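Local atomic coordinates of acinetobacter secreted protease CpaA (Acinetobacter nosocomialis M2, PDB entry 6O38), a protein that is a secreted protease, probably a zinc metalloprotease, exported by the type II secretion system and bound in this complex by its chaperone CpaB. Residues H502-Y507 / S559-N564; F534-Y539 / G553-V558. One frame throughout, in Å; residues are numbered along the deposited sequence.

Contact 1. Residues H502-Y507 / S559-N564; sequences HNLGLY and SVINLN. With ZN (zinc ion), chain M.
L504 and L506 pack against V560 and I561 in a buried, mainly apolar contact between the end of the zinc-binding helix 496-504 and helix 557-569. I561 touches both leucines. Its CG1, beside the backbone N (chi1 -66°), starts the longer branch, which ends with I561 CD1 against L506 CD1 at 3.7 Å. L504 CD1 lies against both branches of the isoleucine and is nearest to I561 CG2, at 3.8 Å. The L506 side chain crosses that of I561 at about a right angle. Its other methyl, L506 CD2, lies 4.1 Å from V560 CB, with the two side chains sliding past each other in opposite directions.

The polar element is one bond at the helix end. N564 ND2 donates to L504 O over 2.8 Å with an N-H...O angle of 169°; the acceptor lies close to the amide plane of N564, whereas the donor is tilted 26° from the carbonyl plane of L504. L504 O thus finds a partner where the helix stops. G505, with positive phi, terminates it in a Schellman motif, and the chain turns here as in the HExxHxxGxxH zinc-binding sequence of metzincins. Beyond the turn L506 O accepts a weak bond from H502 ND1, 2.9 Å away, on the imidazole whose NE2 binds zinc at 2.1 Å. H498 and H508 bind the same metal, and D170 of the chaperone CpaB chain adds a further ligand.

Around this packing, F416 of strand 416-425 touches both L504 and I561, I568, further along helix 557-569, also touches L504, and strand 471-473 lies against H502 through A473.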
ATOM      1  N   HIS A 502      -3.358  -6.297 -19.937  1.00 50.00           N
ATOM      2  CA  HIS A 502      -3.141  -7.013 -21.191  1.00 51.43           C
ATOM      3  C   HIS A 502      -3.930  -6.372 -22.326  1.00 52.13           C
ATOM      4  O   HIS A 502      -3.395  -6.137 -23.415  1.00 53.02           O
ATOM      5  CB  HIS A 502      -3.525  -8.485 -21.032  1.00 52.61           C
ATOM      6  CG  HIS A 502      -2.481  -9.315 -20.352  1.00 52.98           C
ATOM      7  ND1 HIS A 502      -1.196  -9.436 -20.835  1.00 53.28           N
ATOM      8  CD2 HIS A 502      -2.535 -10.073 -19.232  1.00 53.23           C
ATOM      9  CE1 HIS A 502      -0.501 -10.229 -20.038  1.00 53.65           C
ATOM     10  NE2 HIS A 502      -1.291 -10.629 -19.057  1.00 53.65           N
ATOM     11  N   ASN A 503      -5.214  -6.085 -22.085  1.00 51.54           N
ATOM     12  CA  ASN A 503      -6.039  -5.427 -23.095  1.00 52.18           C
ATOM     13  C   ASN A 503      -5.421  -4.110 -23.546  1.00 52.02           C
ATOM     14  O   ASN A 503      -5.505  -3.746 -24.725  1.00 53.23           O
ATOM     15  CB  ASN A 503      -7.448  -5.194 -22.551  1.00 51.70           C
ATOM     16  CG  ASN A 503      -8.274  -6.464 -22.503  1.00 52.35           C
ATOM     17  OD1 ASN A 503      -7.945  -7.458 -23.150  1.00 53.45           O
ATOM     18  ND2 ASN A 503      -9.359  -6.436 -21.737  1.00 51.79           N
ATOM     19  N   LEU A 504      -4.790  -3.383 -22.622  1.00 49.23           N
ATOM     20  CA  LEU A 504      -4.178  -2.104 -22.955  1.00 48.99           C
ATOM     21  C   LEU A 504      -2.884  -2.257 -23.745  1.00 49.90           C
ATOM     22  O   LEU A 504      -2.391  -1.263 -24.287  1.00 50.26           O
ATOM     23  CB  LEU A 504      -3.915  -1.304 -21.677  1.00 47.35           C
ATOM     24  CG  LEU A 504      -5.149  -0.707 -20.997  1.00 46.63           C
ATOM     25  CD1 LEU A 504      -4.809  -0.196 -19.607  1.00 45.15           C
ATOM     26  CD2 LEU A 504      -5.730   0.411 -21.846  1.00 47.13           C
ATOM     27  N   GLY A 505      -2.331  -3.458 -23.819  1.00 49.83           N
ATOM     28  CA  GLY A 505      -1.143  -3.721 -24.595  1.00 50.72           C
ATOM     29  C   GLY A 505       0.090  -4.111 -23.802  1.00 49.90           C
ATOM     30  O   GLY A 505       1.204  -3.956 -24.318  1.00 50.39           O
ATOM     31  N   LEU A 506      -0.069  -4.610 -22.581  1.00 50.28           N
ATOM     32  CA  LEU A 506       1.051  -4.891 -21.698  1.00 49.58           C
ATOM     33  C   LEU A 506       1.351  -6.385 -21.664  1.00 50.96           C
ATOM     34  O   LEU A 506       0.462  -7.224 -21.828  1.00 51.97           O
ATOM     35  CB  LEU A 506       0.764  -4.385 -20.283  1.00 48.07           C
ATOM     36  CG  LEU A 506       0.462  -2.892 -20.172  1.00 47.01           C
ATOM     37  CD1 LEU A 506       0.243  -2.494 -18.723  1.00 45.63           C
ATOM     38  CD2 LEU A 506       1.579  -2.073 -20.798  1.00 46.94           C
ATOM     39  N   TYR A 507       2.622  -6.706 -21.447  1.00 51.37           N
ATOM     40  CA  TYR A 507       3.094  -8.076 -21.344  1.00 52.23           C
ATOM     41  C   TYR A 507       3.659  -8.316 -19.950  1.00 51.54           C
ATOM     42  O   TYR A 507       3.835  -7.389 -19.155  1.00 50.03           O
ATOM     43  CB  TYR A 507       4.157  -8.372 -22.412  1.00 53.38           C
ATOM     44  CG  TYR A 507       3.673  -8.206 -23.835  1.00 54.60           C
ATOM     45  CD1 TYR A 507       3.619  -6.951 -24.429  1.00 54.42           C
ATOM     46  CD2 TYR A 507       3.275  -9.304 -24.587  1.00 56.06           C
ATOM     47  CE1 TYR A 507       3.178  -6.793 -25.729  1.00 55.76           C
ATOM     48  CE2 TYR A 507       2.833  -9.156 -25.889  1.00 57.25           C
ATOM     49  CZ  TYR A 507       2.787  -7.899 -26.455  1.00 57.18           C
ATOM     50  OH  TYR A 507       2.347  -7.747 -27.750  1.00 58.65           O
ATOM     51  N   SER A 559       3.824   4.260 -20.356  1.00 40.93           N
ATOM     52  CA  SER A 559       3.988   4.899 -21.659  1.00 43.96           C
ATOM     53  C   SER A 559       3.173   4.198 -22.737  1.00 45.39           C
ATOM     54  O   SER A 559       2.680   4.854 -23.662  1.00 48.08           O
ATOM     55  CB  SER A 559       5.466   4.928 -22.048  1.00 44.87           C
ATOM     56  OG  SER A 559       5.940   3.626 -22.343  1.00 44.87           O
ATOM     57  N   VAL A 560       3.015   2.879 -22.638  1.00 44.02           N
ATOM     58  CA  VAL A 560       2.202   2.155 -23.611  1.00 45.16           C
ATOM     59  C   VAL A 560       0.718   2.350 -23.324  1.00 43.81           C
ATOM     60  O   VAL A 560      -0.090   2.489 -24.250  1.00 45.04           O
ATOM     61  CB  VAL A 560       2.595   0.666 -23.621  1.00 44.45           C
ATOM     62  CG1 VAL A 560       1.624  -0.142 -24.468  1.00 45.23           C
ATOM     63  CG2 VAL A 560       4.015   0.503 -24.139  1.00 45.86           C
ATOM     64  N   ILE A 561       0.336   2.368 -22.045  1.00 44.71           N
ATOM     65  CA  ILE A 561      -1.058   2.611 -21.681  1.00 43.24           C
ATOM     66  C   ILE A 561      -1.511   3.974 -22.193  1.00 43.96           C
ATOM     67  O   ILE A 561      -2.596   4.111 -22.770  1.00 44.01           O
ATOM     68  CB  ILE A 561      -1.247   2.492 -20.158  1.00 40.91           C
ATOM     69  CG1 ILE A 561      -0.997   1.056 -19.694  1.00 40.30           C
ATOM     70  CG2 ILE A 561      -2.638   2.951 -19.754  1.00 40.16           C
ATOM     71  CD1 ILE A 561      -1.117   0.875 -18.196  1.00 38.53           C
ATOM     72  N   ASN A 562      -0.680   5.000 -21.995  1.00 41.33           N
ATOM     73  CA  ASN A 562      -1.050   6.352 -22.399  1.00 41.82           C
ATOM     74  C   ASN A 562      -1.139   6.508 -23.912  1.00 44.11           C
ATOM     75  O   ASN A 562      -1.749   7.472 -24.386  1.00 44.10           O
ATOM     76  CB  ASN A 562      -0.056   7.362 -21.825  1.00 42.40           C
ATOM     77  CG  ASN A 562      -0.135   7.460 -20.314  1.00 40.11           C
ATOM     78  OD1 ASN A 562      -1.099   7.003 -19.701  1.00 38.04           O
ATOM     79  ND2 ASN A 562       0.882   8.058 -19.706  1.00 40.69           N
ATOM     80  N   LEU A 563      -0.546   5.592 -24.678  1.00 40.95           N
ATOM     81  CA  LEU A 563      -0.668   5.623 -26.130  1.00 43.47           C
ATOM     82  C   LEU A 563      -1.912   4.908 -26.636  1.00 42.31           C
ATOM     83  O   LEU A 563      -2.313   5.131 -27.785  1.00 43.91           O
ATOM     84  CB  LEU A 563       0.574   5.005 -26.780  1.00 47.42           C
ATOM     85  CG  LEU A 563       1.872   5.809 -26.685  1.00 49.34           C
ATOM     86  CD1 LEU A 563       3.004   5.091 -27.401  1.00 51.35           C
ATOM     87  CD2 LEU A 563       1.681   7.207 -27.251  1.00 49.29           C
ATOM     88  N   ASN A 564      -2.530   4.059 -25.813  1.00 43.43           N
ATOM     89  CA  ASN A 564      -3.687   3.276 -26.221  1.00 42.99           C
ATOM     90  C   ASN A 564      -4.963   3.642 -25.477  1.00 41.31           C
ATOM     91  O   ASN A 564      -6.041   3.192 -25.880  1.00 41.84           O
ATOM     92  CB  ASN A 564      -3.409   1.778 -26.029  1.00 42.92           C
ATOM     93  CG  ASN A 564      -2.323   1.263 -26.948  1.00 45.36           C
ATOM     94  OD1 ASN A 564      -2.082   1.821 -28.019  1.00 47.76           O
ATOM     95  ND2 ASN A 564      -1.657   0.191 -26.536  1.00 45.16           N
TER
HETATM   96 ZN    ZN M 601      -1.167 -12.210 -17.697  1.00 55.35          ZN

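Contact 2. Residues F534-Y539 / G553-V558; sequences FYSSPY and GKIDAV
Y535 meets the start of helix 557-569 with its CB, 4.0 Å from V558 CG2 and 4.3 Å from A557 CB. Its ring then leads away from 553-558 to lie against T405 and T408 of helix 391-411, and the hydroxyl is hydrogen-bonded to R497 O, on the zinc-binding helix.

S536 carries the polar part of the contact. Its carbonyl O accepts from V558 N at 3.1 Å, with the donor nearly in line with the C=O bond, and also takes a weak, bent bond from A557 N. The hydroxyl sits between the backbone N and the carbonyl carbon (chi1 70°), which brings S536 OG within 3.0 Å of A557 N as a second acceptor for that N-H; the same OG is bonded to S516 O. I555 CG2 packs beside this hydroxyl.

These bonds complete an N-terminal helix cap. D556 is the N-cap residue: with CG anti to the backbone N (chi1 -168°), its carboxylate starts out beside the carbonyl carbon, and OD1 takes the backbone N of S559. The amides of A557 and V558, which have no preceding helical turn to bond to, are served from outside by S536, so a loop residue and the N-cap side chain divide the first turn between them.

S537 continues with CB 3.7 Å from V558 CG2, while S537 OG accepts from Y539 N in an ST turn that bends the loop. P538 then sets its CD over the face of the D556 carboxylate, with P538 CD 3.4 Å from D556 CG and equally near both oxygens, the two side chains crossing at about a right angle. Y539, beyond the main contact, turns one ring face to P538 CG, which sits 4.0 Å above it, offset toward the rim.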
ATOM      1  N   PHE A 534       0.722  -0.339  -8.680  1.00 40.58           N
ATOM      2  CA  PHE A 534       1.358   0.466  -9.713  1.00 39.72           C
ATOM      3  C   PHE A 534       1.445  -0.317 -11.013  1.00 40.47           C
ATOM      4  O   PHE A 534       1.572  -1.544 -11.011  1.00 41.56           O
ATOM      5  CB  PHE A 534       2.771   0.912  -9.312  1.00 39.11           C
ATOM      6  CG  PHE A 534       2.810   1.854  -8.144  1.00 38.36           C
ATOM      7  CD1 PHE A 534       2.619   3.214  -8.328  1.00 37.31           C
ATOM      8  CD2 PHE A 534       3.059   1.384  -6.865  1.00 38.86           C
ATOM      9  CE1 PHE A 534       2.661   4.084  -7.256  1.00 36.77           C
ATOM     10  CE2 PHE A 534       3.103   2.249  -5.789  1.00 38.35           C
ATOM     11  CZ  PHE A 534       2.903   3.602  -5.986  1.00 37.31           C
ATOM     12  N   TYR A 535       1.364   0.410 -12.123  1.00 38.69           N
ATOM     13  CA  TYR A 535       1.893  -0.057 -13.394  1.00 39.75           C
ATOM     14  C   TYR A 535       3.327   0.438 -13.531  1.00 39.79           C
ATOM     15  O   TYR A 535       3.694   1.482 -12.986  1.00 39.21           O
ATOM     16  CB  TYR A 535       1.045   0.439 -14.567  1.00 40.49           C
ATOM     17  CG  TYR A 535      -0.351  -0.143 -14.624  1.00 41.31           C
ATOM     18  CD1 TYR A 535      -0.570  -1.427 -15.106  1.00 42.48           C
ATOM     19  CD2 TYR A 535      -1.451   0.595 -14.206  1.00 41.23           C
ATOM     20  CE1 TYR A 535      -1.843  -1.962 -15.163  1.00 43.56           C
ATOM     21  CE2 TYR A 535      -2.730   0.067 -14.261  1.00 42.68           C
ATOM     22  CZ  TYR A 535      -2.919  -1.212 -14.740  1.00 43.76           C
ATOM     23  OH  TYR A 535      -4.187  -1.745 -14.798  1.00 45.13           O
ATOM     24  N   SER A 536       4.143  -0.319 -14.259  1.00 40.38           N
ATOM     25  CA  SER A 536       5.570  -0.033 -14.288  1.00 40.89           C
ATOM     26  C   SER A 536       5.854   1.260 -15.045  1.00 41.62           C
ATOM     27  O   SER A 536       5.210   1.566 -16.051  1.00 42.40           O
ATOM     28  CB  SER A 536       6.340  -1.193 -14.921  1.00 42.18           C
ATOM     29  OG  SER A 536       6.082  -1.287 -16.309  1.00 43.46           O
ATOM     30  N   SER A 537       6.829   2.021 -14.542  1.00 41.23           N
ATOM     31  CA  SER A 537       7.244   3.289 -15.128  1.00 42.54           C
ATOM     32  C   SER A 537       8.564   3.737 -14.510  1.00 43.10           C
ATOM     33  O   SER A 537       8.740   3.646 -13.289  1.00 42.14           O
ATOM     34  CB  SER A 537       6.176   4.364 -14.925  1.00 42.26           C
ATOM     35  OG  SER A 537       6.656   5.638 -15.324  1.00 44.19           O
ATOM     36  N   PRO A 538       9.508   4.236 -15.314  1.00 43.17           N
ATOM     37  CA  PRO A 538      10.767   4.749 -14.752  1.00 44.00           C
ATOM     38  C   PRO A 538      10.615   6.057 -13.995  1.00 44.17           C
ATOM     39  O   PRO A 538      11.619   6.599 -13.521  1.00 45.20           O
ATOM     40  CB  PRO A 538      11.651   4.931 -15.994  1.00 46.08           C
ATOM     41  CG  PRO A 538      10.688   5.158 -17.104  1.00 46.63           C
ATOM     42  CD  PRO A 538       9.474   4.330 -16.783  1.00 44.75           C
ATOM     43  N   TYR A 539       9.403   6.593 -13.881  1.00 42.40           N
ATOM     44  CA  TYR A 539       9.154   7.806 -13.115  1.00 42.83           C
ATOM     45  C   TYR A 539       8.390   7.517 -11.830  1.00 41.03           C
ATOM     46  O   TYR A 539       7.969   8.453 -11.142  1.00 41.54           O
ATOM     47  CB  TYR A 539       8.402   8.818 -13.979  1.00 44.24           C
ATOM     48  CG  TYR A 539       9.024   8.988 -15.346  1.00 46.27           C
ATOM     49  CD1 TYR A 539      10.301   9.513 -15.488  1.00 47.75           C
ATOM     50  CD2 TYR A 539       8.341   8.608 -16.495  1.00 46.76           C
ATOM     51  CE1 TYR A 539      10.879   9.663 -16.735  1.00 49.62           C
ATOM     52  CE2 TYR A 539       8.911   8.755 -17.747  1.00 48.75           C
ATOM     53  CZ  TYR A 539      10.180   9.283 -17.861  1.00 50.24           C
ATOM     54  OH  TYR A 539      10.752   9.431 -19.104  1.00 52.17           O
ATOM     55  N   GLY A 553      13.064   3.233 -21.589  1.00 53.64           N
ATOM     56  CA  GLY A 553      13.176   2.583 -22.876  1.00 55.20           C
ATOM     57  C   GLY A 553      13.103   1.070 -22.874  1.00 54.70           C
ATOM     58  O   GLY A 553      13.090   0.469 -23.957  1.00 56.07           O
ATOM     59  N   LYS A 554      13.059   0.428 -21.712  1.00 53.57           N
ATOM     60  CA  LYS A 554      12.959  -1.027 -21.667  1.00 53.75           C
ATOM     61  C   LYS A 554      11.741  -1.533 -20.910  1.00 51.51           C
ATOM     62  O   LYS A 554      11.067  -2.448 -21.387  1.00 51.76           O
ATOM     63  CB  LYS A 554      14.241  -1.633 -21.080  1.00 56.31           C
ATOM     64  CG  LYS A 554      15.429  -1.489 -22.025  1.00 59.95           C
ATOM     65  CD  LYS A 554      16.581  -2.410 -21.667  1.00 63.21           C
ATOM     66  CE  LYS A 554      17.639  -2.390 -22.763  1.00 67.09           C
ATOM     67  NZ  LYS A 554      18.903  -3.062 -22.356  1.00 70.79           N
ATOM     68  N   ILE A 555      11.438  -0.974 -19.741  1.00 50.59           N
ATOM     69  CA  ILE A 555      10.303  -1.408 -18.928  1.00 48.73           C
ATOM     70  C   ILE A 555       9.507  -0.157 -18.581  1.00 47.73           C
ATOM     71  O   ILE A 555       9.835   0.553 -17.623  1.00 46.88           O
ATOM     72  CB  ILE A 555      10.735  -2.158 -17.663  1.00 48.00           C
ATOM     73  CG1 ILE A 555      11.608  -3.363 -18.022  1.00 50.94           C
ATOM     74  CG2 ILE A 555       9.518  -2.607 -16.867  1.00 46.03           C
ATOM     75  CD1 ILE A 555      12.232  -4.045 -16.822  1.00 51.62           C
ATOM     76  N   ASP A 556       8.457   0.120 -19.360  1.00 46.50           N
ATOM     77  CA  ASP A 556       7.618   1.303 -19.143  1.00 45.82           C
ATOM     78  C   ASP A 556       6.198   0.947 -19.593  1.00 45.67           C
ATOM     79  O   ASP A 556       5.849   1.100 -20.765  1.00 47.47           O
ATOM     80  CB  ASP A 556       8.166   2.507 -19.896  1.00 47.78           C
ATOM     81  CG  ASP A 556       7.517   3.810 -19.471  1.00 47.71           C
ATOM     82  OD1 ASP A 556       6.561   3.776 -18.666  1.00 46.12           O
ATOM     83  OD2 ASP A 556       7.970   4.876 -19.941  1.00 49.61           O
ATOM     84  N   ALA A 557       5.384   0.485 -18.642  1.00 43.41           N
ATOM     85  CA  ALA A 557       4.005   0.132 -18.964  1.00 43.09           C
ATOM     86  C   ALA A 557       3.140   1.373 -19.146  1.00 43.16           C
ATOM     87  O   ALA A 557       2.249   1.392 -20.003  1.00 44.22           O
ATOM     88  CB  ALA A 557       3.423  -0.771 -17.877  1.00 41.84           C
ATOM     89  N   VAL A 558       3.381   2.412 -18.343  1.00 41.62           N
ATOM     90  CA  VAL A 558       2.537   3.604 -18.383  1.00 41.96           C
ATOM     91  C   VAL A 558       2.638   4.292 -19.741  1.00 44.98           C
ATOM     92  O   VAL A 558       1.652   4.839 -20.250  1.00 46.03           O
ATOM     93  CB  VAL A 558       2.912   4.557 -17.232  1.00 40.78           C
ATOM     94  CG1 VAL A 558       2.112   5.848 -17.316  1.00 41.57           C
ATOM     95  CG2 VAL A 558       2.687   3.875 -15.889  1.00 38.28           C
TER

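Both contacts are buried and both use helix 557-569. Contact 2 fixes the start of that helix to the loop 534-539, and contact 1 packs its next turns against the end of the zinc-binding helix. Their chemistry differs accordingly: contact 2 is rich in bonds to backbone N-H groups of a helix start, whereas contact 1 is a leucine-isoleucine-valine interface with a single bond to a carbonyl at a helix end. Along the chain contact 2 is nested inside the loop closed by contact 1. In space they adjoin, as L506 and I561 both pack on the Y535 ring. The zinc ion belongs to the contact 1 side, through H502.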